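Local coordinates for protein exotoxin 3 (Staphylococcus aureus, PDB 2Z8L) that binds the sialylated glycan sialyl Lewis X and is a superantigen-like member of the staphylococcal and streptococcal toxin family, at residues A[28-33]-A[79-84]; A[36-41]-A[70-75]; A[54-59]-A[89-94]. One frame throughout, in Å; residues are numbered along the deposited sequence.

Interaction 1: residues A[28-33]-A[79-84]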
ATOM      1  N   ALA A  28      -1.957   9.361   8.727  1.00 20.34           N
ATOM      2  CA  ALA A  28      -0.884   9.852   7.926  1.00 20.92           C
ATOM      3  C   ALA A  28      -0.050   8.730   7.292  1.00 20.56           C
ATOM      4  O   ALA A  28       0.083   7.609   7.810  1.00 20.45           O
ATOM      5  CB  ALA A  28       0.016  10.762   8.775  1.00 20.42           C
ATOM      6  N   SER A  29       0.454   9.053   6.123  1.00 21.17           N
ATOM      7  CA  SER A  29       1.411   8.198   5.416  1.00 21.81           C
ATOM      8  C   SER A  29       2.402   9.081   4.666  1.00 22.38           C
ATOM      9  O   SER A  29       2.169  10.278   4.524  1.00 21.91           O
ATOM     10  CB  SER A  29       0.660   7.291   4.460  1.00 21.55           C
ATOM     11  OG  SER A  29       0.032   8.033   3.423  1.00 23.05           O
ATOM     12  N   LYS A  30       3.533   8.498   4.256  1.00 22.70           N
ATOM     13  CA  LYS A  30       4.506   9.240   3.453  1.00 24.78           C
ATOM     14  C   LYS A  30       5.271   8.346   2.494  1.00 23.74           C
ATOM     15  O   LYS A  30       5.461   7.162   2.766  1.00 21.15           O
ATOM     16  CB  LYS A  30       5.458  10.029   4.342  1.00 25.89           C
ATOM     17  CG  LYS A  30       6.290   9.239   5.303  1.00 28.05           C
ATOM     18  CD  LYS A  30       7.429  10.144   5.879  1.00 29.11           C
ATOM     19  CE  LYS A  30       8.085   9.615   7.185  1.00 32.61           C
ATOM     20  NZ  LYS A  30       7.104   9.312   8.311  1.00 36.87           N
ATOM     21  N   GLU A  31       5.621   8.907   1.334  1.00 24.79           N
ATOM     22  CA  GLU A  31       6.376   8.205   0.286  1.00 24.14           C
ATOM     23  C   GLU A  31       7.782   8.758   0.324  1.00 24.46           C
ATOM     24  O   GLU A  31       7.975   9.977   0.105  1.00 23.16           O
ATOM     25  CB  GLU A  31       5.755   8.473  -1.093  1.00 25.85           C
ATOM     26  CG  GLU A  31       5.493   7.225  -2.073  1.00 28.57           C
ATOM     27  CD  GLU A  31       6.664   6.205  -2.336  1.00 34.84           C
ATOM     28  OE1 GLU A  31       6.413   4.926  -2.200  1.00 31.03           O
ATOM     29  OE2 GLU A  31       7.774   6.648  -2.771  1.00 31.02           O
ATOM     30  N   LEU A  32       8.760   7.926   0.643  1.00 22.26           N
ATOM     31  CA  LEU A  32      10.149   8.351   0.680  1.00 22.25           C
ATOM     32  C   LEU A  32      10.774   7.887  -0.617  1.00 21.76           C
ATOM     33  O   LEU A  32      10.467   6.818  -1.101  1.00 21.26           O
ATOM     34  CB  LEU A  32      10.880   7.782   1.853  1.00 23.20           C
ATOM     35  CG  LEU A  32      10.340   8.233   3.205  1.00 26.24           C
ATOM     36  CD1 LEU A  32      11.077   7.409   4.189  1.00 28.11           C
ATOM     37  CD2 LEU A  32      10.515   9.733   3.441  1.00 29.38           C
ATOM     38  N   LYS A  33      11.572   8.754  -1.223  1.00 18.83           N
ATOM     39  CA  LYS A  33      12.076   8.509  -2.548  1.00 20.02           C
ATOM     40  C   LYS A  33      13.597   8.414  -2.575  1.00 19.19           C
ATOM     41  O   LYS A  33      14.290   9.243  -1.963  1.00 18.34           O
ATOM     42  CB  LYS A  33      11.634   9.646  -3.472  1.00 21.63           C
ATOM     43  CG  LYS A  33      10.130   9.678  -3.619  1.00 23.43           C
ATOM     44  CD  LYS A  33       9.579  10.942  -4.242  1.00 25.19           C
ATOM     45  CE  LYS A  33       8.024  10.906  -4.161  1.00 29.15           C
ATOM     46  NZ  LYS A  33       7.395  11.321  -2.824  1.00 32.03           N
ATOM     47  N   ILE A  79      10.021   3.993  -0.512  1.00 11.52           N
ATOM     48  CA  ILE A  79       9.324   3.352   0.614  1.00 12.35           C
ATOM     49  C   ILE A  79       8.028   4.059   0.961  1.00 11.55           C
ATOM     50  O   ILE A  79       8.010   5.269   1.195  1.00 11.31           O
ATOM     51  CB  ILE A  79      10.218   3.289   1.877  1.00 12.45           C
ATOM     52  CG1 ILE A  79      11.613   2.802   1.458  1.00 14.55           C
ATOM     53  CG2 ILE A  79       9.514   2.417   2.943  1.00 12.55           C
ATOM     54  CD1 ILE A  79      12.553   2.626   2.544  1.00 18.50           C
ATOM     55  N   PHE A  80       6.938   3.298   1.047  1.00 11.77           N
ATOM     56  CA  PHE A  80       5.671   3.816   1.525  1.00 11.11           C
ATOM     57  C   PHE A  80       5.554   3.494   2.983  1.00 11.77           C
ATOM     58  O   PHE A  80       5.404   2.331   3.342  1.00 11.96           O
ATOM     59  CB  PHE A  80       4.498   3.189   0.731  1.00 11.66           C
ATOM     60  CG  PHE A  80       3.197   3.766   1.070  1.00 12.47           C
ATOM     61  CD1 PHE A  80       2.891   5.092   0.733  1.00 15.83           C
ATOM     62  CD2 PHE A  80       2.280   3.049   1.817  1.00 12.11           C
ATOM     63  CE1 PHE A  80       1.660   5.633   1.127  1.00 17.19           C
ATOM     64  CE2 PHE A  80       1.060   3.600   2.202  1.00 13.71           C
ATOM     65  CZ  PHE A  80       0.756   4.863   1.833  1.00 14.08           C
ATOM     66  N   VAL A  81       5.620   4.539   3.806  1.00 11.49           N
ATOM     67  CA  VAL A  81       5.689   4.438   5.243  1.00 11.21           C
ATOM     68  C   VAL A  81       4.334   4.807   5.893  1.00 12.60           C
ATOM     69  O   VAL A  81       3.745   5.861   5.583  1.00 13.37           O
ATOM     70  CB  VAL A  81       6.836   5.380   5.813  1.00 11.01           C
ATOM     71  CG1 VAL A  81       6.826   5.322   7.355  1.00 13.38           C
ATOM     72  CG2 VAL A  81       8.182   5.031   5.222  1.00 10.75           C
ATOM     73  N   VAL A  82       3.852   3.916   6.768  1.00 12.36           N
ATOM     74  CA  VAL A  82       2.722   4.160   7.657  1.00 12.42           C
ATOM     75  C   VAL A  82       3.212   3.815   9.053  1.00 13.64           C
ATOM     76  O   VAL A  82       3.613   2.708   9.314  1.00 13.57           O
ATOM     77  CB  VAL A  82       1.468   3.318   7.258  1.00 11.99           C
ATOM     78  CG1 VAL A  82       0.340   3.574   8.261  1.00 10.78           C
ATOM     79  CG2 VAL A  82       1.063   3.641   5.848  1.00 12.95           C
ATOM     80  N   LYS A  83       3.256   4.798   9.935  1.00 15.19           N
ATOM     81  CA  LYS A  83       3.816   4.584  11.250  1.00 17.53           C
ATOM     82  C   LYS A  83       3.013   3.539  11.997  1.00 18.52           C
ATOM     83  O   LYS A  83       1.790   3.676  12.115  1.00 20.83           O
ATOM     84  CB  LYS A  83       3.816   5.907  12.003  1.00 18.51           C
ATOM     85  CG  LYS A  83       4.669   5.923  13.181  1.00 21.37           C
ATOM     86  CD  LYS A  83       4.734   7.334  13.774  1.00 20.43           C
ATOM     87  CE  LYS A  83       5.270   8.349  12.739  1.00 23.56           C
ATOM     88  NZ  LYS A  83       6.041   9.466  13.388  1.00 27.18           N
ATOM     89  N   GLU A  84       3.656   2.462  12.450  1.00 19.46           N
ATOM     90  CA  GLU A  84       2.982   1.450  13.265  1.00 20.41           C
ATOM     91  C   GLU A  84       3.344   1.675  14.722  1.00 21.82           C
ATOM     92  O   GLU A  84       2.539   1.456  15.632  1.00 21.75           O
ATOM     93  CB  GLU A  84       3.350   0.022  12.853  1.00 20.21           C
ATOM     94  CG  GLU A  84       3.036  -0.347  11.398  1.00 21.88           C
ATOM     95  CD  GLU A  84       1.528  -0.511  11.080  1.00 24.14           C
ATOM     96  OE1 GLU A  84       0.694  -0.685  12.015  1.00 25.55           O
ATOM     97  OE2 GLU A  84       1.188  -0.486   9.864  1.00 20.74           O
TER
HETATM   98  O   HOH W   1       2.385   7.371   9.314  1.00 43.83           O

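Interaction 2: residues A[36-41]-A[70-75]. Unlike the reference sequence in segment 70-75: Thr71 (reference Lys).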
ATOM      1  N   THR A  36      18.508   4.805   0.637  1.00 17.22           N
ATOM      2  CA  THR A  36      19.368   3.643   0.741  1.00 16.83           C
ATOM      3  C   THR A  36      19.060   2.923   2.037  1.00 16.99           C
ATOM      4  O   THR A  36      19.125   3.526   3.107  1.00 18.41           O
ATOM      5  CB  THR A  36      20.869   4.030   0.679  1.00 18.57           C
ATOM      6  OG1 THR A  36      21.111   4.728  -0.554  1.00 18.51           O
ATOM      7  CG2 THR A  36      21.726   2.817   0.718  1.00 18.15           C
ATOM      8  N   GLY A  37      18.667   1.664   1.890  1.00 15.56           N
ATOM      9  CA  GLY A  37      18.271   0.772   2.988  1.00 15.11           C
ATOM     10  C   GLY A  37      19.371  -0.208   3.298  1.00 15.37           C
ATOM     11  O   GLY A  37      20.006  -0.740   2.401  1.00 15.52           O
ATOM     12  N   TYR A  38      19.575  -0.446   4.589  1.00 13.35           N
ATOM     13  CA  TYR A  38      20.543  -1.408   5.067  1.00 14.32           C
ATOM     14  C   TYR A  38      19.834  -2.593   5.665  1.00 15.35           C
ATOM     15  O   TYR A  38      19.017  -2.462   6.564  1.00 13.72           O
ATOM     16  CB  TYR A  38      21.475  -0.755   6.070  1.00 14.33           C
ATOM     17  CG  TYR A  38      22.350   0.258   5.364  1.00 13.02           C
ATOM     18  CD1 TYR A  38      23.584  -0.087   4.857  1.00 13.49           C
ATOM     19  CD2 TYR A  38      21.903   1.552   5.164  1.00 12.27           C
ATOM     20  CE1 TYR A  38      24.376   0.861   4.205  1.00 16.11           C
ATOM     21  CE2 TYR A  38      22.641   2.470   4.500  1.00 14.66           C
ATOM     22  CZ  TYR A  38      23.891   2.134   4.013  1.00 13.51           C
ATOM     23  OH  TYR A  38      24.668   3.095   3.347  1.00 17.84           O
ATOM     24  N   ARG A  39      20.202  -3.760   5.183  1.00 17.32           N
ATOM     25  CA  ARG A  39      19.512  -4.985   5.533  1.00 20.17           C
ATOM     26  C   ARG A  39      20.102  -5.697   6.725  1.00 19.52           C
ATOM     27  O   ARG A  39      21.314  -5.797   6.865  1.00 19.91           O
ATOM     28  CB  ARG A  39      19.563  -5.932   4.344  1.00 21.44           C
ATOM     29  CG  ARG A  39      18.681  -7.099   4.512  1.00 28.05           C
ATOM     30  CD  ARG A  39      18.726  -8.009   3.290  1.00 29.86           C
ATOM     31  NE  ARG A  39      20.098  -8.328   2.921  1.00 37.04           N
ATOM     32  CZ  ARG A  39      20.929  -9.101   3.619  1.00 40.09           C
ATOM     33  NH1 ARG A  39      20.531  -9.701   4.748  1.00 43.37           N
ATOM     34  NH2 ARG A  39      22.175  -9.280   3.176  1.00 39.97           N
ATOM     35  N   TYR A  40      19.254  -6.224   7.593  1.00 18.90           N
ATOM     36  CA  TYR A  40      19.703  -7.104   8.635  1.00 20.54           C
ATOM     37  C   TYR A  40      18.555  -7.931   9.195  1.00 20.36           C
ATOM     38  O   TYR A  40      17.395  -7.754   8.817  1.00 17.80           O
ATOM     39  CB  TYR A  40      20.354  -6.289   9.734  1.00 21.26           C
ATOM     40  CG  TYR A  40      19.396  -5.438  10.496  1.00 21.77           C
ATOM     41  CD1 TYR A  40      18.977  -4.224  10.002  1.00 21.56           C
ATOM     42  CD2 TYR A  40      18.904  -5.861  11.713  1.00 23.84           C
ATOM     43  CE1 TYR A  40      18.094  -3.438  10.723  1.00 23.82           C
ATOM     44  CE2 TYR A  40      18.046  -5.089  12.442  1.00 21.65           C
ATOM     45  CZ  TYR A  40      17.641  -3.881  11.940  1.00 25.54           C
ATOM     46  OH  TYR A  40      16.763  -3.147  12.688  1.00 27.69           O
ATOM     47  N   SER A  41      18.888  -8.841  10.097  1.00 21.40           N
ATOM     48  CA  SER A  41      17.882  -9.677  10.702  1.00 22.68           C
ATOM     49  C   SER A  41      18.144  -9.863  12.189  1.00 23.14           C
ATOM     50  O   SER A  41      19.280  -9.843  12.615  1.00 22.04           O
ATOM     51  CB  SER A  41      17.792 -11.013   9.968  1.00 22.85           C
ATOM     52  OG  SER A  41      19.026 -11.666   9.905  1.00 27.92           O
ATOM     53  N   LYS A  70      18.961  -9.101  -0.765  1.00 40.26           N
ATOM     54  CA  LYS A  70      19.922 -10.083  -0.222  1.00 38.61           C
ATOM     55  C   LYS A  70      21.334  -9.489  -0.135  1.00 36.59           C
ATOM     56  O   LYS A  70      22.322 -10.206   0.069  1.00 38.30           O
ATOM     57  CB  LYS A  70      19.954 -11.350  -1.084  1.00 39.56           C
ATOM     58  CG  LYS A  70      20.341 -11.104  -2.558  1.00 41.23           C
ATOM     59  CD  LYS A  70      20.010 -12.317  -3.435  1.00 40.96           C
ATOM     60  CE  LYS A  70      19.467 -11.899  -4.801  1.00 43.23           C
ATOM     61  NZ  LYS A  70      18.911 -13.082  -5.536  1.00 44.46           N
ATOM     62  N   THR A  71      21.420  -8.174  -0.287  1.00 33.01           N
ATOM     63  CA  THR A  71      22.664  -7.468  -0.102  1.00 29.69           C
ATOM     64  C   THR A  71      22.535  -6.537   1.107  1.00 25.70           C
ATOM     65  O   THR A  71      21.446  -6.129   1.457  1.00 23.71           O
ATOM     66  CB  THR A  71      23.033  -6.681  -1.376  1.00 30.48           C
ATOM     67  OG1 THR A  71      24.165  -5.836  -1.109  1.00 35.20           O
ATOM     68  CG2 THR A  71      21.892  -5.853  -1.859  1.00 30.76           C
ATOM     69  N   ARG A  72      23.651  -6.210   1.743  1.00 20.79           N
ATOM     70  CA  ARG A  72      23.632  -5.337   2.916  1.00 19.20           C
ATOM     71  C   ARG A  72      23.127  -3.941   2.555  1.00 17.01           C
ATOM     72  O   ARG A  72      22.185  -3.453   3.179  1.00 16.74           O
ATOM     73  CB  ARG A  72      25.027  -5.273   3.532  1.00 17.39           C
ATOM     74  CG  ARG A  72      25.243  -4.174   4.537  1.00 17.85           C
ATOM     75  CD  ARG A  72      24.294  -4.237   5.721  1.00 14.05           C
ATOM     76  NE  ARG A  72      24.788  -3.362   6.805  1.00 14.37           N
ATOM     77  CZ  ARG A  72      24.141  -3.141   7.950  1.00 14.50           C
ATOM     78  NH1 ARG A  72      22.991  -3.748   8.200  1.00 12.66           N
ATOM     79  NH2 ARG A  72      24.664  -2.339   8.865  1.00 13.54           N
ATOM     80  N   LYS A  73      23.733  -3.313   1.541  1.00 15.94           N
ATOM     81  CA  LYS A  73      23.447  -1.907   1.167  1.00 14.99           C
ATOM     82  C   LYS A  73      22.556  -1.935  -0.062  1.00 15.65           C
ATOM     83  O   LYS A  73      22.938  -2.518  -1.060  1.00 15.51           O
ATOM     84  CB  LYS A  73      24.730  -1.129   0.881  1.00 15.84           C
ATOM     85  CG  LYS A  73      24.545   0.341   0.502  1.00 14.35           C
ATOM     86  CD  LYS A  73      25.865   1.066   0.370  1.00 14.52           C
ATOM     87  CE  LYS A  73      25.690   2.495  -0.024  1.00 15.91           C
ATOM     88  NZ  LYS A  73      26.930   3.300   0.227  1.00 17.92           N
ATOM     89  N   ASN A  74      21.410  -1.255   0.009  1.00 14.41           N
ATOM     90  CA  ASN A  74      20.372  -1.302  -1.034  1.00 14.99           C
ATOM     91  C   ASN A  74      19.984   0.125  -1.424  1.00 14.50           C
ATOM     92  O   ASN A  74      19.044   0.706  -0.880  1.00 14.71           O
ATOM     93  CB  ASN A  74      19.161  -2.043  -0.544  1.00 14.49           C
ATOM     94  CG  ASN A  74      19.449  -3.471  -0.233  1.00 18.72           C
ATOM     95  OD1 ASN A  74      19.405  -4.313  -1.118  1.00 22.94           O
ATOM     96  ND2 ASN A  74      19.875  -3.739   1.002  1.00 15.67           N
ATOM     97  N   PRO A  75      20.684   0.700  -2.399  1.00 15.76           N
ATOM     98  CA  PRO A  75      20.345   2.047  -2.835  1.00 15.33           C
ATOM     99  C   PRO A  75      19.121   2.116  -3.762  1.00 15.28           C
ATOM    100  O   PRO A  75      18.676   1.080  -4.266  1.00 16.68           O
ATOM    101  CB  PRO A  75      21.606   2.497  -3.577  1.00 16.55           C
ATOM    102  CG  PRO A  75      22.234   1.230  -4.019  1.00 18.43           C
ATOM    103  CD  PRO A  75      21.854   0.146  -3.107  1.00 16.67           C
TER

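Interaction 3: residues A[54-59]-A[89-94]. Unlike the reference sequence in segment 54-59: Gln54 (reference Arg). Unlike the reference sequence in segment 89-94: Phe93 (reference Tyr).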
ATOM      1  N   GLN A  54      19.496  12.518  10.842  1.00 27.01           N
ATOM      2  CA  GLN A  54      20.003  11.879  12.072  1.00 25.93           C
ATOM      3  C   GLN A  54      18.868  11.139  12.828  1.00 24.99           C
ATOM      4  O   GLN A  54      18.861  11.067  14.053  1.00 24.31           O
ATOM      5  CB  GLN A  54      20.695  12.891  13.008  1.00 26.60           C
ATOM      6  CG  GLN A  54      21.835  13.734  12.400  1.00 27.09           C
ATOM      7  CD  GLN A  54      23.266  13.248  12.742  1.00 29.91           C
ATOM      8  OE1 GLN A  54      23.780  13.405  13.889  1.00 26.83           O
ATOM      9  NE2 GLN A  54      23.940  12.717  11.722  1.00 30.32           N
ATOM     10  N   LYS A  55      17.906  10.597  12.097  1.00 24.14           N
ATOM     11  CA  LYS A  55      16.837   9.806  12.699  1.00 23.14           C
ATOM     12  C   LYS A  55      16.708   8.535  11.878  1.00 22.11           C
ATOM     13  O   LYS A  55      16.909   8.572  10.666  1.00 22.78           O
ATOM     14  CB  LYS A  55      15.521  10.577  12.681  1.00 23.85           C
ATOM     15  CG  LYS A  55      15.438  11.710  13.686  1.00 26.26           C
ATOM     16  CD  LYS A  55      14.270  12.661  13.439  1.00 25.83           C
ATOM     17  CE  LYS A  55      14.162  13.616  14.643  1.00 28.18           C
ATOM     18  NZ  LYS A  55      13.716  15.034  14.358  1.00 30.26           N
ATOM     19  N   PHE A  56      16.290   7.440  12.511  1.00 19.90           N
ATOM     20  CA  PHE A  56      16.199   6.154  11.832  1.00 18.66           C
ATOM     21  C   PHE A  56      14.756   5.827  11.539  1.00 17.64           C
ATOM     22  O   PHE A  56      13.859   6.231  12.245  1.00 16.28           O
ATOM     23  CB  PHE A  56      16.763   5.005  12.680  1.00 18.27           C
ATOM     24  CG  PHE A  56      18.208   5.139  13.029  1.00 17.30           C
ATOM     25  CD1 PHE A  56      19.199   5.057  12.063  1.00 16.51           C
ATOM     26  CD2 PHE A  56      18.597   5.300  14.343  1.00 17.87           C
ATOM     27  CE1 PHE A  56      20.558   5.167  12.402  1.00 17.73           C
ATOM     28  CE2 PHE A  56      19.936   5.396  14.659  1.00 17.93           C
ATOM     29  CZ  PHE A  56      20.908   5.318  13.675  1.00 16.33           C
ATOM     30  N   THR A  57      14.549   5.044  10.498  1.00 17.31           N
ATOM     31  CA  THR A  57      13.258   4.417  10.229  1.00 17.82           C
ATOM     32  C   THR A  57      13.564   2.970   9.978  1.00 16.74           C
ATOM     33  O   THR A  57      14.472   2.678   9.207  1.00 16.97           O
ATOM     34  CB  THR A  57      12.578   4.985   8.973  1.00 19.12           C
ATOM     35  OG1 THR A  57      12.451   6.409   9.113  1.00 23.42           O
ATOM     36  CG2 THR A  57      11.206   4.277   8.706  1.00 19.74           C
ATOM     37  N   ARG A  58      12.836   2.069  10.613  1.00 15.99           N
ATOM     38  CA  ARG A  58      13.088   0.637  10.474  1.00 16.64           C
ATOM     39  C   ARG A  58      11.863   0.071   9.831  1.00 16.28           C
ATOM     40  O   ARG A  58      10.766   0.296  10.318  1.00 15.92           O
ATOM     41  CB  ARG A  58      13.306  -0.060  11.825  1.00 16.97           C
ATOM     42  CG  ARG A  58      13.813  -1.471  11.662  1.00 19.23           C
ATOM     43  CD  ARG A  58      13.964  -2.148  13.003  1.00 22.14           C
ATOM     44  NE  ARG A  58      12.672  -2.535  13.541  1.00 25.19           N
ATOM     45  CZ  ARG A  58      12.481  -3.175  14.693  1.00 28.44           C
ATOM     46  NH1 ARG A  58      13.505  -3.515  15.464  1.00 29.81           N
ATOM     47  NH2 ARG A  58      11.247  -3.474  15.060  1.00 29.08           N
ATOM     48  N   ILE A  59      12.082  -0.612   8.720  1.00 14.79           N
ATOM     49  CA  ILE A  59      11.012  -1.246   7.939  1.00 14.90           C
ATOM     50  C   ILE A  59      11.132  -2.749   8.050  1.00 14.78           C
ATOM     51  O   ILE A  59      12.182  -3.316   7.770  1.00 16.10           O
ATOM     52  CB  ILE A  59      11.137  -0.852   6.468  1.00 16.17           C
ATOM     53  CG1 ILE A  59      11.189   0.669   6.285  1.00 17.09           C
ATOM     54  CG2 ILE A  59       9.999  -1.486   5.689  1.00 15.68           C
ATOM     55  CD1 ILE A  59      10.018   1.383   6.743  1.00 17.79           C
ATOM     56  N   ASN A  89      13.611   7.423  20.925  1.00 27.91           N
ATOM     57  CA  ASN A  89      14.681   7.958  20.070  1.00 27.24           C
ATOM     58  C   ASN A  89      14.065   8.559  18.815  1.00 26.43           C
ATOM     59  O   ASN A  89      14.750   9.162  17.984  1.00 27.02           O
ATOM     60  CB  ASN A  89      15.678   6.869  19.661  1.00 27.75           C
ATOM     61  CG  ASN A  89      16.056   5.951  20.806  1.00 29.32           C
ATOM     62  OD1 ASN A  89      15.881   4.725  20.721  1.00 31.92           O
ATOM     63  ND2 ASN A  89      16.567   6.533  21.887  1.00 28.42           N
ATOM     64  N   GLY A  90      12.766   8.347  18.661  1.00 25.17           N
ATOM     65  CA  GLY A  90      12.041   8.857  17.527  1.00 23.61           C
ATOM     66  C   GLY A  90      12.220   7.962  16.323  1.00 22.36           C
ATOM     67  O   GLY A  90      11.967   8.396  15.203  1.00 23.25           O
ATOM     68  N   THR A  91      12.663   6.723  16.542  1.00 20.09           N
ATOM     69  CA  THR A  91      12.747   5.740  15.431  1.00 18.78           C
ATOM     70  C   THR A  91      11.360   5.270  15.071  1.00 17.92           C
ATOM     71  O   THR A  91      10.666   4.724  15.916  1.00 17.52           O
ATOM     72  CB  THR A  91      13.572   4.508  15.829  1.00 18.76           C
ATOM     73  OG1 THR A  91      14.900   4.928  16.184  1.00 17.80           O
ATOM     74  CG2 THR A  91      13.621   3.488  14.710  1.00 18.31           C
ATOM     75  N   VAL A  92      10.986   5.434  13.801  1.00 16.37           N
ATOM     76  CA  VAL A  92       9.663   5.058  13.328  1.00 16.03           C
ATOM     77  C   VAL A  92       9.706   3.639  12.760  1.00 14.26           C
ATOM     78  O   VAL A  92      10.676   3.296  12.072  1.00 13.88           O
ATOM     79  CB  VAL A  92       9.216   6.018  12.243  1.00 16.84           C
ATOM     80  CG1 VAL A  92       8.030   5.454  11.497  1.00 19.28           C
ATOM     81  CG2 VAL A  92       8.869   7.365  12.868  1.00 17.71           C
ATOM     82  N   PHE A  93       8.693   2.827  13.059  1.00 12.53           N
ATOM     83  CA  PHE A  93       8.600   1.446  12.565  1.00 12.08           C
ATOM     84  C   PHE A  93       7.431   1.339  11.620  1.00 11.19           C
ATOM     85  O   PHE A  93       6.364   1.830  11.914  1.00 10.34           O
ATOM     86  CB  PHE A  93       8.403   0.458  13.706  1.00 12.70           C
ATOM     87  CG  PHE A  93       9.491   0.557  14.730  1.00 14.75           C
ATOM     88  CD1 PHE A  93      10.662  -0.164  14.581  1.00 16.11           C
ATOM     89  CD2 PHE A  93       9.406   1.473  15.759  1.00 19.00           C
ATOM     90  CE1 PHE A  93      11.704  -0.037  15.483  1.00 15.53           C
ATOM     91  CE2 PHE A  93      10.432   1.609  16.653  1.00 17.96           C
ATOM     92  CZ  PHE A  93      11.594   0.849  16.515  1.00 17.98           C
ATOM     93  N   SER A  94       7.658   0.665  10.506  1.00 10.02           N
ATOM     94  CA  SER A  94       6.627   0.457   9.516  1.00  9.89           C
ATOM     95  C   SER A  94       6.855  -0.894   8.847  1.00  9.75           C
ATOM     96  O   SER A  94       7.965  -1.451   8.908  1.00  8.89           O
ATOM     97  CB  SER A  94       6.675   1.617   8.481  1.00  9.58           C
ATOM     98  OG  SER A  94       5.699   1.512   7.446  1.00 10.83           O
TER
HETATM   99  O   HOH W   2      15.923   7.723  15.434  1.00 44.73           O

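Interaction 1: residues A[28-33]-A[79-84]
The carbonyl oxygen of Lys30 accepts the amide of Val81 in an almost straight bond, Val81 N to Lys30 O 2.8 Å with an N-H...O angle of 174°. The return bond from Lys30 N to Val81 O makes this a hydrogen-bonded antiparallel pair, and Leu32 with Ile79 repeats the pattern two residues on through Leu32 N to Ile79 O at 2.8 Å. Between them Glu31 and Phe80 form the non-hydrogen-bonded pair.

On the face of Lys30, Leu32, Ile79 and Val81, the methyl CD1 of Leu32 meets CG2 of Val81 at 3.9 Å. CG of Lys30 lies alongside CB of Val81, because chi1 of 60° sets it between the backbone N and the carbonyl carbon, and the two side chains point the same way. Phe50 of strand 45-52 packs on Leu32 and Ile79 from this side.

On the other face, Phe80, its CG anti to the backbone N (chi1 -174°), meets Ser29 obliquely at the far end of its ring, CB of Ser29 lying 3.6 Å from Phe80 CZ and OG equally near that atom, while CG of Glu31 comes up to the ring edge. Helix 141-155 closes over this side, with Phe146 on Ser29 and Val82 and with Lys142 and Glu143 on Phe80.

Beyond the paired residues a water links the two segments, donating to Ala28 O at 2.8 Å and accepting from Lys83 N. Strand 30-33 is thus joined to strand 77-81 of the OB-fold sheet mainly by backbone bonds. The carboxylate of Glu31 lies close to that of Glu143 on the helix, so proximity of like charges may favour protonation of one of them at the acidic pH of the crystal.

Interaction 2: residues A[36-41]-A[70-75]
Gly37 and Asn74 form a hydrogen-bonded antiparallel pair that joins strand 73-75 to strand 35-42 in the OB-fold domain. Among the backbone bonds, Asn74 N reaches Gly37 O at 2.8 Å and Gly37 N returns to Asn74 O, while Arg39 N bonds to Arg72 O at 2.8 Å.

Two arginine side chains add bonds to main-chain carbonyls. The guanidinium of Arg72 donates NH1 to Arg39 O at 3.0 Å; this acceptor lies in the guanidinium plane, although the donor stands above the carbonyl plane. One face of the same guanidinium receives CB of Tyr38, and its plane is turned 70° from the phenol ring, with NE near the ring edge.

Packing occupies the Tyr38 and Lys73 face. The extended Lys73 chain lies beside the tyrosine and points the same way, its CG 3.7 Å from Tyr38 CE1 and its CE beside the hydroxyl. CG2 of Thr36 touches CG of the same lysine.

In the loop that leads into strand 73-75, Thr71 O is gripped from opposite faces of its carbonyl plane: by Arg39 NE at 3.0 Å, where a bend at chi3 of 51° accompanies the approach, and by Asn74 ND2 at 2.9 Å.

Interaction 3: residues A[54-59]-A[89-94]
Arg58 lays one face of its guanidinium against the edge of the Phe93 ring, with Phe93 CE1 and CD1 each 3.3 Å from Arg58 NE. The two planes stand 71° apart, so the ring presents its rim to the flat group. CG of Arg58 is anti to the backbone N (chi1 -169°), and a bend at chi3 sets NE beside the ring.

On the opposite face of the sheet, CD1 of Ile59 packs against CB of Ser94 at 3.8 Å, and CG2 of Thr57 approaches Val92 O. Nearer the start of the strands, Thr91 OG1 lies at the edge of the Phe56 ring.

The parallel pairing of strands 55-59 and 92-94 positions these groups. Arg58 N bonds to Val92 O at 2.9 Å and Arg58 O accepts from Ser94 N at 3.1 Å, whereas the bond from Val92 N to Phe56 O is weak. A water accepts from Phe56 N, donates to Asn89 O and also bonds Thr91 OG1.

Farther out, Ser94 OG bonds to Val82 O. The arginine charge has two aromatic neighbours within the OB-fold sheet, the rim of Phe93 over one guanidinium face and Tyr47, whose cation-pi contact probably stabilises it.

In the fold
All three interactions belong to one curled sheet of the OB-fold domain. Interactions 1 and 3 have centres about 11 Å apart and meet directly, because strands 77-81 and 92-100 are neighbours: Glu84 N lies 2.8 Å from Phe93 O, a probable hydrogen bond. Interaction 2 lies about 18 Å from interaction 1, centre to centre, yet adjoins it in sequence at both ends, strand 30-33 leading into 35-42 and strand 73-75 into 77-81. It approaches interaction 3 through Tyr40 OH, 3.0 Å from Arg58 CD. The sialyl Lewis X pocket, which includes Leu141, Tyr177, Glu181 and Arg190, shares no residue with these segments; helix 141-155, covering interaction 1, begins at pocket residue Leu141.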